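Local coordinates for EH1AB1 (Metagenome, PDB 6I8F), which hydrolyses esters, probably through a serine nucleophile carried on an alpha/beta hydrolase fold, at residues P75-R80 and I145-A150; A205-R210 and R247-L252; D255-P260 and I284-K289. All coordinates share one frame; numbering follows the deposited sequence.

Overall arrangement
The three contacts follow one another along the chain and are spread round the alpha/beta hydrolase fold. Interaction 1 sets the start of strand 78-85 against helix 143-157; interaction 2 joins two loops, and interaction 3 packs the loop before strand 262-267 on the end of helix 273-285. Interactions 1 and 2, centres about 21 Å apart, touch where Ile145 CG2 lies 4.1 Å from Arg247 CG. Interactions 2 and 3 are closer, centres about 17 Å apart, and Phe256 CZ sits 3.7 Å from Pro250 O. Interaction 2 comes near the probable Ser175-His300-Asp270 triad, through the side chain of Ala205, without touching it.

Interaction 1: P75-R80 and I145-A150; sequences PASEIR and IDDGIA
In Ile79, CG1 stands anti to the carbonyl carbon (chi1 -59°), and in Asp147 CG takes the same position (chi1 -75°), which brings Ile79 CG1 and Asp147 CG within touching distance between strand 78-85 and helix 143-157. The Ile79 tip, CD1, lies 4.0 Å from Asp147 CG and 3.9 Å from the backbone oxygen Asp147 O, the two side chains crossing obliquely. Pro75 brings its ring to the helix from the loop that precedes the strand. Its CD touches Ala150 CB at 3.6 Å and, at the same distance, Asp147 OD2, while CG also leans on the alanine methyl. Ala150, one helical turn after Asp146, thus meets CG and CD of the proline ring, with Ile79 CD1 more loosely beside it. No direct hydrogen bond joins the two segments; a water does so instead. It donates to Asp147 OD2 at 2.7 Å, accepts from Ala76 N at 2.9 Å and donates to Ser77 OG at 3.2 Å. The Ser77 hydroxyl in turn donates to Glu78 O, from above the carbonyl plane. The other carboxylate oxygen, Asp147 OD1, forms a salt bridge with Arg134, whose side chain also packs against Ala76 and Ser77. In the fold, the contact ties the turn between the antiparallel strands 66-73 and 78-85, at one margin of the sheet, to a helix flanking it. An alanine at Asp147 would probably leave Arg134 without this charged mate and the water without its carboxylate acceptor, loosening the turn around Ala76. The buried carboxylate therefore works on two fronts, its charge probably balanced by the arginine through OD1 and its OD2 linked through water to the turn ahead of the strand, while Pro75, Ile79 and Ala150 supply the apolar packing.

Interaction 2: A205-R210 and R247-L252; sequences ATDSSR and RLSPLL
Three hydrogen bonds join Thr206-Ser208 to Leu248-Leu251. Leu251 N donates to Thr206 O at 2.9 Å, nearly straight at 163°. Ser208 bonds twice: its N reaches Ser249 OG at 2.8 Å, and its own OG, anti to the carbonyl carbon (chi1 -60°), donates to Leu248 O at 2.8 Å from above the carbonyl plane. Ser249 OG is also bonded to Leu243 O, which helps fix its rotation. Thr206 O receives a further CA-H...O contact from Ser249 CA, with Pro250 CD packed close by.

The charged pair, Asp207 and Arg210, lies within 205-210. Asp207 OD1 accepts from Ser209 N, making an Asx turn, and from Ser209 OG at 2.6 Å on the syn lone pair; OD2 forms a salt bridge with Arg210 NE at 2.9 Å. The turn shapes the loop that follows strand 198-202 of the alpha/beta hydrolase sheet, and Glu275 of helix 273-285 accepts from the backbone N of both Thr206 and Asp207.

Van der Waals contacts come from two leucines, whose side chains lie against polar as well as carbon atoms. Leu251 CB lies against Thr206 OG1, and its CD2 touches Asp207 CB at 3.9 Å. Leu252 CD1 meets Ser209 OG at 3.5 Å, whereas its CD2 approaches Arg210 NH1 as the two side chains slide past each other in opposite directions. Tyr279 packs on Thr206, Pro250 and Leu251.

Interaction 3: D255-P260 and I284-K289; sequences DFTGLP and IEAGIK
The backbones draw closest at Thr257 and Ala286, CA atoms 5.3 Å apart, where a type II turn from Phe256 to Leu259 faces the Schellman motif that ends helix 273-285 at Gly287. Both turns have a glycine with positive phi, Gly258 at 82° and Gly287 at 79°. Ala286 presses its methyl into the start of the first turn: CB lies 3.7 Å from Phe256 CB, and Thr257 CG2 lies 4.1 Å from Ala286 CB. Phe256 points its CB toward Ala286, but the ring turns to helix 273-285, packing edge-to-face with Tyr279 and touching Arg282 and Leu283. Ile288 carries the other half of the contact. Its CG1, anti to the carbonyl carbon (chi1 -54°), lies 3.8 Å from Phe256 O, and CD1 beyond it sits 3.3 Å from Leu259 O. The shorter branch, CG2, rests 3.5 Å from Pro260 O, so the side chain meets three backbone carbonyls. Pro260 O is hydrogen-bonded to Gln199. Within the loop, Asp255 OD1 accepts from Thr257 OG1 at 2.7 Å, on its syn lone pair, and from Thr257 N above the carboxylate plane, an Asx turn that leads into the type II turn. Arg189 of helix 176-190 donates to the backbone oxygens of Asp255 and Thr257. The contact joins the loop entering the beta-alpha-beta crossover 262-267, 273-285, 290-296 to the link between its helix and its second strand, while Glu285 forms a salt bridge with Arg277 of the second subunit. No hydrogen bond crosses between the two segments: they meet by van der Waals packing, of methyl on methylene at Ala286 and of Ile288 on carbonyl oxygens, with the polar bonds spent on shaping the turns and on partners outside them.

Interaction 1: P75-R80 and I145-A150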
ATOM      1  N   PRO A  75      11.372 -24.676  20.830  1.00 31.86           N
ATOM      2  CA  PRO A  75      10.645 -25.775  21.469  1.00 32.17           C
ATOM      3  C   PRO A  75      11.407 -27.112  21.458  1.00 31.75           C
ATOM      4  O   PRO A  75      11.357 -27.840  22.428  1.00 31.49           O
ATOM      5  CB  PRO A  75       9.355 -25.921  20.642  1.00 30.49           C
ATOM      6  CG  PRO A  75       9.212 -24.602  19.910  1.00 31.95           C
ATOM      7  CD  PRO A  75      10.622 -24.088  19.711  1.00 32.01           C
ATOM      8  N   ALA A  76      12.091 -27.421  20.355  1.00 31.55           N
ATOM      9  CA  ALA A  76      12.699 -28.727  20.187  1.00 32.73           C
ATOM     10  C   ALA A  76      14.111 -28.640  19.594  1.00 34.07           C
ATOM     11  O   ALA A  76      14.653 -29.663  19.185  1.00 36.75           O
ATOM     12  CB  ALA A  76      11.798 -29.563  19.315  1.00 33.75           C
ATOM     13  N   SER A  77      14.705 -27.442  19.551  1.00 31.70           N
ATOM     14  CA  SER A  77      16.017 -27.239  18.937  1.00 30.75           C
ATOM     15  C   SER A  77      16.468 -25.795  19.155  1.00 30.39           C
ATOM     16  O   SER A  77      15.734 -24.966  19.685  1.00 29.93           O
ATOM     17  CB  SER A  77      16.019 -27.568  17.454  1.00 30.37           C
ATOM     18  OG  SER A  77      15.435 -26.520  16.687  1.00 32.82           O
ATOM     19  N   GLU A  78      17.695 -25.516  18.725  1.00 30.30           N
ATOM     20  CA  GLU A  78      18.163 -24.158  18.587  1.00 33.34           C
ATOM     21  C   GLU A  78      17.416 -23.527  17.404  1.00 31.15           C
ATOM     22  O   GLU A  78      17.136 -24.194  16.405  1.00 33.18           O
ATOM     23  CB  GLU A  78      19.679 -24.131  18.385  1.00 34.69           C
ATOM     24  CG  GLU A  78      20.285 -22.769  18.642  1.00 39.53           C
ATOM     25  CD  GLU A  78      21.665 -22.558  18.049  1.00 42.05           C
ATOM     26  OE1 GLU A  78      22.118 -23.417  17.269  1.00 45.71           O
ATOM     27  OE2 GLU A  78      22.280 -21.525  18.370  1.00 48.51           O
ATOM     28  N   ILE A  79      17.041 -22.258  17.557  1.00 29.27           N
ATOM     29  CA  ILE A  79      16.598 -21.445  16.436  1.00 27.05           C
ATOM     30  C   ILE A  79      17.613 -20.322  16.258  1.00 25.26           C
ATOM     31  O   ILE A  79      17.881 -19.581  17.186  1.00 23.76           O
ATOM     32  CB  ILE A  79      15.179 -20.897  16.652  1.00 28.49           C
ATOM     33  CG1 ILE A  79      14.165 -22.030  16.841  1.00 28.24           C
ATOM     34  CG2 ILE A  79      14.789 -19.973  15.501  1.00 28.58           C
ATOM     35  CD1 ILE A  79      12.866 -21.570  17.460  1.00 29.54           C
ATOM     36  N   ARG A  80      18.172 -20.235  15.051  1.00 24.77           N
ATOM     37  CA  ARG A  80      19.150 -19.246  14.714  1.00 24.27           C
ATOM     38  C   ARG A  80      18.436 -18.036  14.105  1.00 21.44           C
ATOM     39  O   ARG A  80      17.392 -18.158  13.458  1.00 19.08           O
ATOM     40  CB  ARG A  80      20.182 -19.859  13.766  1.00 27.32           C
ATOM     41  CG  ARG A  80      21.080 -20.890  14.440  1.00 31.90           C
ATOM     42  CD  ARG A  80      21.964 -21.602  13.435  1.00 37.65           C
ATOM     43  NE  ARG A  80      21.169 -22.320  12.444  1.00 45.86           N
ATOM     44  CZ  ARG A  80      21.657 -22.922  11.364  1.00 51.76           C
ATOM     45  NH1 ARG A  80      22.961 -22.922  11.133  1.00 58.58           N
ATOM     46  NH2 ARG A  80      20.840 -23.525  10.518  1.00 53.26           N
ATOM     47  N   ILE A 145       5.990 -24.141  11.891  1.00 21.98           N
ATOM     48  CA  ILE A 145       5.042 -23.183  12.457  1.00 22.49           C
ATOM     49  C   ILE A 145       5.348 -22.999  13.947  1.00 22.26           C
ATOM     50  O   ILE A 145       5.319 -21.875  14.438  1.00 21.35           O
ATOM     51  CB  ILE A 145       3.587 -23.644  12.204  1.00 23.87           C
ATOM     52  CG1 ILE A 145       3.217 -23.589  10.721  1.00 23.09           C
ATOM     53  CG2 ILE A 145       2.577 -22.882  13.068  1.00 24.33           C
ATOM     54  CD1 ILE A 145       3.390 -22.249  10.072  1.00 24.03           C
ATOM     55  N   ASP A 146       5.607 -24.111  14.647  1.00 21.97           N
ATOM     56  CA  ASP A 146       5.950 -24.087  16.067  1.00 22.39           C
ATOM     57  C   ASP A 146       7.162 -23.175  16.296  1.00 20.44           C
ATOM     58  O   ASP A 146       7.146 -22.358  17.213  1.00 19.54           O
ATOM     59  CB  ASP A 146       6.218 -25.488  16.627  1.00 24.12           C
ATOM     60  CG  ASP A 146       4.963 -26.328  16.851  1.00 25.99           C
ATOM     61  OD1 ASP A 146       3.852 -25.777  16.791  1.00 27.67           O
ATOM     62  OD2 ASP A 146       5.108 -27.526  17.082  1.00 27.58           O
ATOM     63  N   ASP A 147       8.197 -23.324  15.463  1.00 19.85           N
ATOM     64  CA  ASP A 147       9.411 -22.506  15.558  1.00 20.35           C
ATOM     65  C   ASP A 147       9.086 -21.038  15.272  1.00 19.76           C
ATOM     66  O   ASP A 147       9.595 -20.156  15.943  1.00 20.52           O
ATOM     67  CB  ASP A 147      10.501 -23.004  14.606  1.00 21.48           C
ATOM     68  CG  ASP A 147      11.187 -24.271  15.082  1.00 21.46           C
ATOM     69  OD1 ASP A 147      12.068 -24.761  14.361  1.00 22.18           O
ATOM     70  OD2 ASP A 147      10.822 -24.768  16.172  1.00 22.15           O
ATOM     71  N   GLY A 148       8.251 -20.789  14.258  1.00 20.69           N
ATOM     72  CA  GLY A 148       7.885 -19.417  13.879  1.00 20.53           C
ATOM     73  C   GLY A 148       7.221 -18.690  15.038  1.00 20.13           C
ATOM     74  O   GLY A 148       7.565 -17.557  15.383  1.00 18.65           O
ATOM     75  N   ILE A 149       6.257 -19.376  15.649  1.00 19.90           N
ATOM     76  CA  ILE A 149       5.560 -18.877  16.812  1.00 20.46           C
ATOM     77  C   ILE A 149       6.557 -18.676  17.963  1.00 20.47           C
ATOM     78  O   ILE A 149       6.545 -17.615  18.578  1.00 20.60           O
ATOM     79  CB  ILE A 149       4.384 -19.797  17.184  1.00 20.63           C
ATOM     80  CG1 ILE A 149       3.315 -19.788  16.086  1.00 21.37           C
ATOM     81  CG2 ILE A 149       3.802 -19.405  18.537  1.00 21.25           C
ATOM     82  CD1 ILE A 149       2.298 -20.906  16.197  1.00 22.26           C
ATOM     83  N   ALA A 150       7.419 -19.665  18.242  1.00 20.14           N
ATOM     84  CA  ALA A 150       8.348 -19.554  19.389  1.00 20.74           C
ATOM     85  C   ALA A 150       9.310 -18.370  19.180  1.00 20.67           C
ATOM     86  O   ALA A 150       9.640 -17.667  20.128  1.00 21.28           O
ATOM     87  CB  ALA A 150       9.105 -20.843  19.625  1.00 19.89           C
TER
HETATM   88  O   HOH W   1      12.566 -25.759  17.983  1.00 24.18           O

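Interaction 2: A205-R210 and R247-L252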
ATOM      1  N   ALA A 205       0.660 -18.334   1.018  1.00 21.48           N
ATOM      2  CA  ALA A 205      -0.297 -19.434   0.962  1.00 22.53           C
ATOM      3  C   ALA A 205      -1.251 -19.270   2.146  1.00 22.03           C
ATOM      4  O   ALA A 205      -0.791 -19.087   3.257  1.00 24.65           O
ATOM      5  CB  ALA A 205       0.423 -20.758   1.049  1.00 22.30           C
ATOM      6  N   THR A 206      -2.563 -19.300   1.909  1.00 21.71           N
ATOM      7  CA  THR A 206      -3.519 -19.053   2.999  1.00 21.20           C
ATOM      8  C   THR A 206      -4.604 -20.132   3.087  1.00 21.56           C
ATOM      9  O   THR A 206      -5.381 -20.129   4.043  1.00 20.17           O
ATOM     10  CB  THR A 206      -4.177 -17.676   2.869  1.00 20.96           C
ATOM     11  OG1 THR A 206      -4.986 -17.664   1.688  1.00 20.11           O
ATOM     12  CG2 THR A 206      -3.162 -16.552   2.855  1.00 20.73           C
ATOM     13  N   ASP A 207      -4.684 -21.027   2.099  1.00 23.13           N
ATOM     14  CA  ASP A 207      -5.766 -22.027   2.086  1.00 25.39           C
ATOM     15  C   ASP A 207      -5.276 -23.313   1.402  1.00 25.88           C
ATOM     16  O   ASP A 207      -5.095 -23.348   0.188  1.00 24.49           O
ATOM     17  CB  ASP A 207      -7.009 -21.445   1.413  1.00 25.44           C
ATOM     18  CG  ASP A 207      -8.253 -22.321   1.484  1.00 26.74           C
ATOM     19  OD1 ASP A 207      -8.221 -23.349   2.204  1.00 26.51           O
ATOM     20  OD2 ASP A 207      -9.248 -21.965   0.802  1.00 27.17           O
ATOM     21  N   SER A 208      -5.101 -24.365   2.210  1.00 27.12           N
ATOM     22  CA  SER A 208      -4.679 -25.676   1.750  1.00 29.71           C
ATOM     23  C   SER A 208      -5.878 -26.597   1.463  1.00 32.09           C
ATOM     24  O   SER A 208      -5.690 -27.756   1.067  1.00 32.89           O
ATOM     25  CB  SER A 208      -3.782 -26.312   2.765  1.00 30.35           C
ATOM     26  OG  SER A 208      -2.623 -25.529   2.989  1.00 31.72           O
ATOM     27  N   SER A 209      -7.099 -26.097   1.674  1.00 33.52           N
ATOM     28  CA  SER A 209      -8.290 -26.936   1.719  1.00 35.22           C
ATOM     29  C   SER A 209      -9.026 -26.934   0.372  1.00 37.90           C
ATOM     30  O   SER A 209      -9.710 -27.896   0.053  1.00 41.38           O
ATOM     31  CB  SER A 209      -9.204 -26.500   2.830  1.00 33.45           C
ATOM     32  OG  SER A 209      -9.885 -25.316   2.459  1.00 31.93           O
ATOM     33  N   ARG A 210      -8.892 -25.851  -0.397  1.00 38.99           N
ATOM     34  CA  ARG A 210      -9.612 -25.675  -1.663  1.00 41.43           C
ATOM     35  C   ARG A 210      -8.637 -25.206  -2.747  1.00 40.67           C
ATOM     36  O   ARG A 210      -7.583 -24.645  -2.441  1.00 37.41           O
ATOM     37  CB  ARG A 210     -10.736 -24.642  -1.504  1.00 43.66           C
ATOM     38  CG  ARG A 210     -11.746 -24.959  -0.409  1.00 45.74           C
ATOM     39  CD  ARG A 210     -12.714 -23.812  -0.169  1.00 48.84           C
ATOM     40  NE  ARG A 210     -12.076 -22.662   0.466  1.00 51.18           N
ATOM     41  CZ  ARG A 210     -12.627 -21.457   0.577  1.00 50.99           C
ATOM     42  NH1 ARG A 210     -11.997 -20.495   1.230  1.00 48.41           N
ATOM     43  NH2 ARG A 210     -13.807 -21.217   0.035  1.00 51.97           N
ATOM     44  N   ARG A 247      -3.531 -23.693  10.908  1.00 24.35           N
ATOM     45  CA  ARG A 247      -2.082 -23.558  10.702  1.00 23.64           C
ATOM     46  C   ARG A 247      -1.715 -23.867   9.248  1.00 22.24           C
ATOM     47  O   ARG A 247      -0.649 -23.469   8.802  1.00 22.00           O
ATOM     48  CB  ARG A 247      -1.283 -24.451  11.649  1.00 24.15           C
ATOM     49  CG  ARG A 247      -1.376 -24.035  13.112  1.00 25.41           C
ATOM     50  CD  ARG A 247      -0.923 -25.144  14.040  1.00 24.93           C
ATOM     51  NE  ARG A 247      -1.739 -26.346  13.884  1.00 25.84           N
ATOM     52  CZ  ARG A 247      -1.528 -27.496  14.527  1.00 25.72           C
ATOM     53  NH1 ARG A 247      -0.534 -27.591  15.389  1.00 23.38           N
ATOM     54  NH2 ARG A 247      -2.299 -28.547  14.284  1.00 25.36           N
ATOM     55  N   LEU A 248      -2.585 -24.579   8.523  1.00 22.15           N
ATOM     56  CA  LEU A 248      -2.393 -24.821   7.085  1.00 22.25           C
ATOM     57  C   LEU A 248      -3.254 -23.881   6.235  1.00 21.81           C
ATOM     58  O   LEU A 248      -2.987 -23.703   5.052  1.00 20.57           O
ATOM     59  CB  LEU A 248      -2.785 -26.267   6.758  1.00 23.73           C
ATOM     60  CG  LEU A 248      -1.885 -27.377   7.291  1.00 24.92           C
ATOM     61  CD1 LEU A 248      -2.532 -28.732   7.033  1.00 26.45           C
ATOM     62  CD2 LEU A 248      -0.510 -27.330   6.650  1.00 25.58           C
ATOM     63  N   SER A 249      -4.360 -23.400   6.810  1.00 23.63           N
ATOM     64  CA  SER A 249      -5.422 -22.735   6.067  1.00 23.93           C
ATOM     65  C   SER A 249      -5.935 -21.537   6.859  1.00 23.27           C
ATOM     66  O   SER A 249      -7.103 -21.501   7.250  1.00 23.64           O
ATOM     67  CB  SER A 249      -6.524 -23.718   5.744  1.00 24.79           C
ATOM     68  OG  SER A 249      -6.059 -24.697   4.827  1.00 26.37           O
ATOM     69  N   PRO A 250      -5.079 -20.524   7.136  1.00 21.63           N
ATOM     70  CA  PRO A 250      -5.491 -19.392   7.965  1.00 20.84           C
ATOM     71  C   PRO A 250      -6.647 -18.571   7.368  1.00 20.26           C
ATOM     72  O   PRO A 250      -7.360 -17.891   8.120  1.00 20.44           O
ATOM     73  CB  PRO A 250      -4.206 -18.558   8.116  1.00 21.40           C
ATOM     74  CG  PRO A 250      -3.332 -18.968   6.937  1.00 21.69           C
ATOM     75  CD  PRO A 250      -3.674 -20.426   6.697  1.00 21.78           C
ATOM     76  N   LEU A 251      -6.849 -18.652   6.047  1.00 19.72           N
ATOM     77  CA  LEU A 251      -7.984 -18.007   5.388  1.00 21.38           C
ATOM     78  C   LEU A 251      -9.324 -18.460   5.996  1.00 24.04           C
ATOM     79  O   LEU A 251     -10.308 -17.713   5.926  1.00 25.32           O
ATOM     80  CB  LEU A 251      -7.959 -18.305   3.887  1.00 21.76           C
ATOM     81  CG  LEU A 251      -9.047 -17.625   3.050  1.00 21.72           C
ATOM     82  CD1 LEU A 251      -8.978 -16.109   3.181  1.00 22.61           C
ATOM     83  CD2 LEU A 251      -8.945 -18.036   1.597  1.00 21.25           C
ATOM     84  N   LEU A 252      -9.372 -19.660   6.591  1.00 24.31           N
ATOM     85  CA  LEU A 252     -10.638 -20.243   7.033  1.00 25.98           C
ATOM     86  C   LEU A 252     -10.986 -19.817   8.461  1.00 24.59           C
ATOM     87  O   LEU A 252     -11.979 -20.268   8.977  1.00 25.69           O
ATOM     88  CB  LEU A 252     -10.557 -21.773   6.945  1.00 27.34           C
ATOM     89  CG  LEU A 252     -10.174 -22.338   5.577  1.00 28.88           C
ATOM     90  CD1 LEU A 252     -10.109 -23.857   5.623  1.00 29.19           C
ATOM     91  CD2 LEU A 252     -11.153 -21.894   4.501  1.00 29.97           C
TER

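Interaction 3: D255-P260 and I284-K289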
ATOM      1  N   ASP A 255     -13.152 -15.583  12.424  1.00 33.01           N
ATOM      2  CA  ASP A 255     -13.155 -14.215  12.858  1.00 34.84           C
ATOM      3  C   ASP A 255     -11.756 -13.617  12.632  1.00 30.95           C
ATOM      4  O   ASP A 255     -10.766 -14.132  13.134  1.00 30.22           O
ATOM      5  CB  ASP A 255     -13.622 -14.167  14.313  1.00 39.86           C
ATOM      6  CG  ASP A 255     -13.282 -12.871  15.014  1.00 43.93           C
ATOM      7  OD1 ASP A 255     -13.685 -11.811  14.497  1.00 45.07           O
ATOM      8  OD2 ASP A 255     -12.596 -12.941  16.051  1.00 51.11           O
ATOM      9  N   PHE A 256     -11.700 -12.530  11.854  1.00 29.63           N
ATOM     10  CA  PHE A 256     -10.462 -11.821  11.519  1.00 28.81           C
ATOM     11  C   PHE A 256     -10.279 -10.591  12.415  1.00 29.63           C
ATOM     12  O   PHE A 256      -9.248  -9.915  12.339  1.00 31.14           O
ATOM     13  CB  PHE A 256     -10.441 -11.453  10.032  1.00 28.19           C
ATOM     14  CG  PHE A 256      -9.929 -12.554   9.133  1.00 28.95           C
ATOM     15  CD1 PHE A 256     -10.577 -13.778   9.064  1.00 29.62           C
ATOM     16  CD2 PHE A 256      -8.807 -12.365   8.342  1.00 28.18           C
ATOM     17  CE1 PHE A 256     -10.096 -14.794   8.251  1.00 28.99           C
ATOM     18  CE2 PHE A 256      -8.328 -13.377   7.526  1.00 27.99           C
ATOM     19  CZ  PHE A 256      -8.970 -14.591   7.483  1.00 28.89           C
ATOM     20  N   THR A 257     -11.254 -10.297  13.281  1.00 28.41           N
ATOM     21  CA  THR A 257     -11.141  -9.119  14.137  1.00 28.07           C
ATOM     22  C   THR A 257     -10.021  -9.365  15.153  1.00 26.82           C
ATOM     23  O   THR A 257      -9.755 -10.516  15.552  1.00 27.28           O
ATOM     24  CB  THR A 257     -12.462  -8.746  14.831  1.00 28.98           C
ATOM     25  OG1 THR A 257     -12.715  -9.697  15.860  1.00 30.68           O
ATOM     26  CG2 THR A 257     -13.645  -8.690  13.890  1.00 28.78           C
ATOM     27  N   GLY A 258      -9.346  -8.280  15.544  1.00 24.82           N
ATOM     28  CA  GLY A 258      -8.257  -8.347  16.515  1.00 24.30           C
ATOM     29  C   GLY A 258      -6.924  -8.765  15.910  1.00 24.33           C
ATOM     30  O   GLY A 258      -5.949  -8.901  16.631  1.00 27.05           O
ATOM     31  N   LEU A 259      -6.869  -8.985  14.593  1.00 23.67           N
ATOM     32  CA  LEU A 259      -5.621  -9.293  13.920  1.00 23.29           C
ATOM     33  C   LEU A 259      -4.915  -7.981  13.598  1.00 23.37           C
ATOM     34  O   LEU A 259      -5.570  -6.956  13.442  1.00 23.11           O
ATOM     35  CB  LEU A 259      -5.897 -10.113  12.659  1.00 22.65           C
ATOM     36  CG  LEU A 259      -6.408 -11.532  12.901  1.00 23.23           C
ATOM     37  CD1 LEU A 259      -6.634 -12.250  11.582  1.00 22.31           C
ATOM     38  CD2 LEU A 259      -5.454 -12.331  13.799  1.00 23.23           C
ATOM     39  N   PRO A 260      -3.566  -7.961  13.536  1.00 22.25           N
ATOM     40  CA  PRO A 260      -2.838  -6.709  13.359  1.00 21.76           C
ATOM     41  C   PRO A 260      -2.914  -6.110  11.955  1.00 20.51           C
ATOM     42  O   PRO A 260      -3.182  -6.808  10.983  1.00 19.52           O
ATOM     43  CB  PRO A 260      -1.382  -7.057  13.667  1.00 22.03           C
ATOM     44  CG  PRO A 260      -1.283  -8.560  13.569  1.00 22.47           C
ATOM     45  CD  PRO A 260      -2.680  -9.122  13.708  1.00 22.58           C
ATOM     46  N   ILE A 284      -9.888  -6.648   5.505  1.00 20.66           N
ATOM     47  CA  ILE A 284     -10.537  -5.346   5.260  1.00 21.89           C
ATOM     48  C   ILE A 284     -11.957  -5.363   5.843  1.00 23.14           C
ATOM     49  O   ILE A 284     -12.365  -4.446   6.555  1.00 21.18           O
ATOM     50  CB  ILE A 284     -10.514  -4.996   3.759  1.00 21.49           C
ATOM     51  CG1 ILE A 284      -9.095  -4.644   3.314  1.00 21.77           C
ATOM     52  CG2 ILE A 284     -11.491  -3.875   3.421  1.00 21.13           C
ATOM     53  CD1 ILE A 284      -8.851  -4.843   1.841  1.00 22.38           C
ATOM     54  N   GLU A 285     -12.689  -6.437   5.545  1.00 25.12           N
ATOM     55  CA  GLU A 285     -14.085  -6.568   5.920  1.00 27.06           C
ATOM     56  C   GLU A 285     -14.242  -6.653   7.447  1.00 25.48           C
ATOM     57  O   GLU A 285     -15.266  -6.227   7.964  1.00 23.61           O
ATOM     58  CB  GLU A 285     -14.711  -7.712   5.122  1.00 31.24           C
ATOM     59  CG  GLU A 285     -15.121  -7.260   3.727  1.00 38.50           C
ATOM     60  CD  GLU A 285     -14.845  -8.217   2.578  1.00 44.88           C
ATOM     61  OE1 GLU A 285     -15.282  -9.393   2.674  1.00 48.88           O
ATOM     62  OE2 GLU A 285     -14.206  -7.778   1.582  1.00 43.70           O
ATOM     63  N   ALA A 286     -13.215  -7.136   8.160  1.00 23.64           N
ATOM     64  CA  ALA A 286     -13.218  -7.186   9.613  1.00 23.26           C
ATOM     65  C   ALA A 286     -12.790  -5.848  10.230  1.00 22.20           C
ATOM     66  O   ALA A 286     -12.666  -5.743  11.439  1.00 21.18           O
ATOM     67  CB  ALA A 286     -12.299  -8.286  10.083  1.00 25.24           C
ATOM     68  N   GLY A 287     -12.535  -4.832   9.407  1.00 20.76           N
ATOM     69  CA  GLY A 287     -12.199  -3.501   9.916  1.00 20.87           C
ATOM     70  C   GLY A 287     -10.748  -3.401  10.365  1.00 19.56           C
ATOM     71  O   GLY A 287     -10.414  -2.605  11.229  1.00 20.19           O
ATOM     72  N   ILE A 288      -9.874  -4.215   9.773  1.00 19.87           N
ATOM     73  CA  ILE A 288      -8.437  -4.129  10.030  1.00 19.93           C
ATOM     74  C   ILE A 288      -7.827  -3.177   8.993  1.00 19.85           C
ATOM     75  O   ILE A 288      -8.177  -3.249   7.813  1.00 19.42           O
ATOM     76  CB  ILE A 288      -7.783  -5.526   9.977  1.00 21.02           C
ATOM     77  CG1 ILE A 288      -8.470  -6.537  10.903  1.00 22.14           C
ATOM     78  CG2 ILE A 288      -6.285  -5.435  10.250  1.00 20.93           C
ATOM     79  CD1 ILE A 288      -8.523  -6.138  12.353  1.00 22.30           C
ATOM     80  N   LYS A 289      -6.926  -2.288   9.437  1.00 18.73           N
ATOM     81  CA  LYS A 289      -6.148  -1.482   8.514  1.00 19.16           C
ATOM     82  C   LYS A 289      -5.324  -2.429   7.633  1.00 18.93           C
ATOM     83  O   LYS A 289      -4.478  -3.166   8.119  1.00 17.79           O
ATOM     84  CB  LYS A 289      -5.228  -0.483   9.228  1.00 20.74           C
ATOM     85  CG  LYS A 289      -4.424   0.407   8.279  1.00 21.14           C
ATOM     86  CD  LYS A 289      -3.461   1.351   8.967  1.00 22.64           C
ATOM     87  CE  LYS A 289      -4.174   2.419   9.776  1.00 23.70           C
ATOM     88  NZ  LYS A 289      -3.230   3.309  10.502  1.00 24.38           N
TER